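Side-chain contact in octenoyl-CoA reductase/carboxylase (Streptomyces sp., PDB 4A0S), which carries out the NADPH-dependent reductive carboxylation of 2-octenoyl-CoA, supplying an extender unit for cinnabaramide polyketide biosynthesis: residues R5-G10 against S118-R123. Sequence-based numbering, arbitrary orientation.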
loop_
_atom_site.group_PDB
_atom_site.type_symbol
_atom_site.label_atom_id
_atom_site.label_comp_id
_atom_site.label_asym_id
_atom_site.label_seq_id
_atom_site.Cartn_x
_atom_site.Cartn_y
_atom_site.Cartn_z
ATOM N N ARG A 5 37.677 3.845 -31.188
ATOM C CA ARG A 5 38.471 5.078 -31.215
ATOM C C ARG A 5 37.551 6.298 -31.167
ATOM O O ARG A 5 37.776 7.206 -30.376
ATOM C CB ARG A 5 39.388 5.132 -32.442
ATOM C CG ARG A 5 40.559 4.142 -32.390
ATOM C CD ARG A 5 41.451 4.203 -33.639
ATOM N NE ARG A 5 41.530 2.877 -34.259
ATOM C CZ ARG A 5 41.066 2.576 -35.473
ATOM N NH1 ARG A 5 40.525 3.517 -36.241
ATOM N NH2 ARG A 5 41.170 1.330 -35.935
ATOM N N ALA A 6 36.507 6.304 -31.996
ATOM C CA ALA A 6 35.516 7.387 -32.001
ATOM C C ALA A 6 34.921 7.600 -30.606
ATOM O O ALA A 6 34.879 8.720 -30.106
ATOM C CB ALA A 6 34.403 7.099 -33.013
ATOM N N VAL A 7 34.497 6.509 -29.980
ATOM C CA VAL A 7 33.915 6.545 -28.635
ATOM C C VAL A 7 34.923 7.101 -27.642
ATOM O O VAL A 7 34.629 8.039 -26.907
ATOM C CB VAL A 7 33.495 5.126 -28.197
ATOM C CG1 VAL A 7 33.082 5.110 -26.748
ATOM C CG2 VAL A 7 32.381 4.631 -29.081
ATOM N N LEU A 8 36.119 6.527 -27.652
ATOM C CA LEU A 8 37.192 6.925 -26.746
ATOM C C LEU A 8 37.656 8.347 -27.021
ATOM O O LEU A 8 38.091 9.037 -26.108
ATOM C CB LEU A 8 38.369 5.948 -26.827
ATOM C CG LEU A 8 38.073 4.561 -26.233
ATOM C CD1 LEU A 8 39.312 3.671 -26.263
ATOM C CD2 LEU A 8 37.493 4.656 -24.802
ATOM N N ASP A 9 37.539 8.786 -28.269
ATOM C CA ASP A 9 37.950 10.138 -28.628
ATOM C C ASP A 9 36.864 11.161 -28.291
ATOM O O ASP A 9 37.066 12.364 -28.447
ATOM C CB ASP A 9 38.383 10.209 -30.099
ATOM C CG ASP A 9 39.655 9.396 -30.377
ATOM O OD1 ASP A 9 40.285 8.902 -29.412
ATOM O OD2 ASP A 9 40.026 9.235 -31.563
ATOM N N GLY A 10 35.731 10.671 -27.790
ATOM C CA GLY A 10 34.574 11.512 -27.503
ATOM C C GLY A 10 34.022 12.148 -28.764
ATOM O O GLY A 10 33.684 13.334 -28.770
ATOM N N SER A 118 28.619 1.133 -17.536
ATOM C CA SER A 118 28.424 2.477 -18.025
ATOM C C SER A 118 29.099 2.505 -19.374
ATOM O O SER A 118 30.001 1.703 -19.663
ATOM C CB SER A 118 29.055 3.498 -17.097
ATOM O OG SER A 118 30.447 3.252 -17.001
ATOM N N GLY A 119 28.655 3.410 -20.220
ATOM C CA GLY A 119 29.285 3.507 -21.493
ATOM C C GLY A 119 28.619 4.462 -22.433
ATOM O O GLY A 119 27.941 5.397 -22.036
ATOM N N VAL A 120 28.849 4.212 -23.703
ATOM C CA VAL A 120 28.428 5.118 -24.724
ATOM C C VAL A 120 27.566 4.384 -25.733
ATOM O O VAL A 120 27.928 3.315 -26.219
ATOM C CB VAL A 120 29.642 5.729 -25.433
ATOM C CG1 VAL A 120 29.180 6.708 -26.458
ATOM C CG2 VAL A 120 30.574 6.384 -24.420
ATOM N N VAL A 121 26.417 4.974 -26.039
ATOM C CA VAL A 121 25.555 4.442 -27.062
ATOM C C VAL A 121 26.291 4.537 -28.382
ATOM O O VAL A 121 26.860 5.582 -28.709
ATOM C CB VAL A 121 24.238 5.230 -27.128
ATOM C CG1 VAL A 121 23.378 4.723 -28.251
ATOM C CG2 VAL A 121 23.506 5.142 -25.784
ATOM N N VAL A 122 26.318 3.447 -29.128
ATOM C CA VAL A 122 26.930 3.500 -30.454
ATOM C C VAL A 122 25.921 3.191 -31.565
ATOM O O VAL A 122 26.049 3.686 -32.685
ATOM C CB VAL A 122 28.214 2.641 -30.538
ATOM C CG1 VAL A 122 29.296 3.239 -29.654
ATOM C CG2 VAL A 122 27.941 1.207 -30.125
ATOM N N ARG A 123 24.905 2.396 -31.252
ATOM C CA ARG A 123 23.833 2.121 -32.205
ATOM C C ARG A 123 22.536 1.934 -31.455
ATOM O O ARG A 123 22.533 1.468 -30.327
ATOM C CB ARG A 123 24.116 0.853 -33.021
ATOM C CG ARG A 123 25.315 0.951 -33.970
ATOM C CD ARG A 123 24.999 1.829 -35.171
ATOM N NE ARG A 123 26.067 1.763 -36.171
ATOM C CZ ARG A 123 27.238 2.393 -36.084
ATOM N NH1 ARG A 123 27.553 3.152 -35.027
ATOM N NH2 ARG A 123 28.113 2.240 -37.057
#
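Val-7 packs on Val-120 and Val-122, which joins the N-terminal helix 2-8 to a strand of the GroES-like domain. Strand 117-124 pairs antiparallel with strand 64-73, and the helix lies against this sheet. Val-120 and Val-122 alternate with Val-121, whose side chain points away from the helix and touches Val-65 and Val-137. The contact is wholly apolar and small, burying 120 Å² in total. Its tight part is a fork. With CG1 anti to the backbone N (chi1 172°), Val-7 turns CG1 to Val-120 and CG2 to Val-122. CG1 meets Val-120 tip to tip, with CG2 of Val-120 at 3.7 Å. The side chains of Val-7 and Val-122 cross at about a right angle. Trp-193 and His-136 also touch Val-120, while Leu-66 and Ala-68 touch Val-122. All three valines are buried. The far side of the helix faces solvent, where Arg-5 and Asp-9 are exposed. Gly-10, at positive phi, closes a Schellman motif after the last turn, and its N bonds to Val-7 O at 3.0 Å. At the far end of the strand segment, Val-122 and Arg-123 form a classic beta bulge opposite Leu-66. Arg-123 NH1 bonds to Val-122 O at 2.8 Å, from above the carbonyl plane, and also to Ile-16 O; NH2 bonds to Ala-19 O. The closest approach across the contact is Val-7 CG2 to Val-122 CG1, at a tight 3.4 Å.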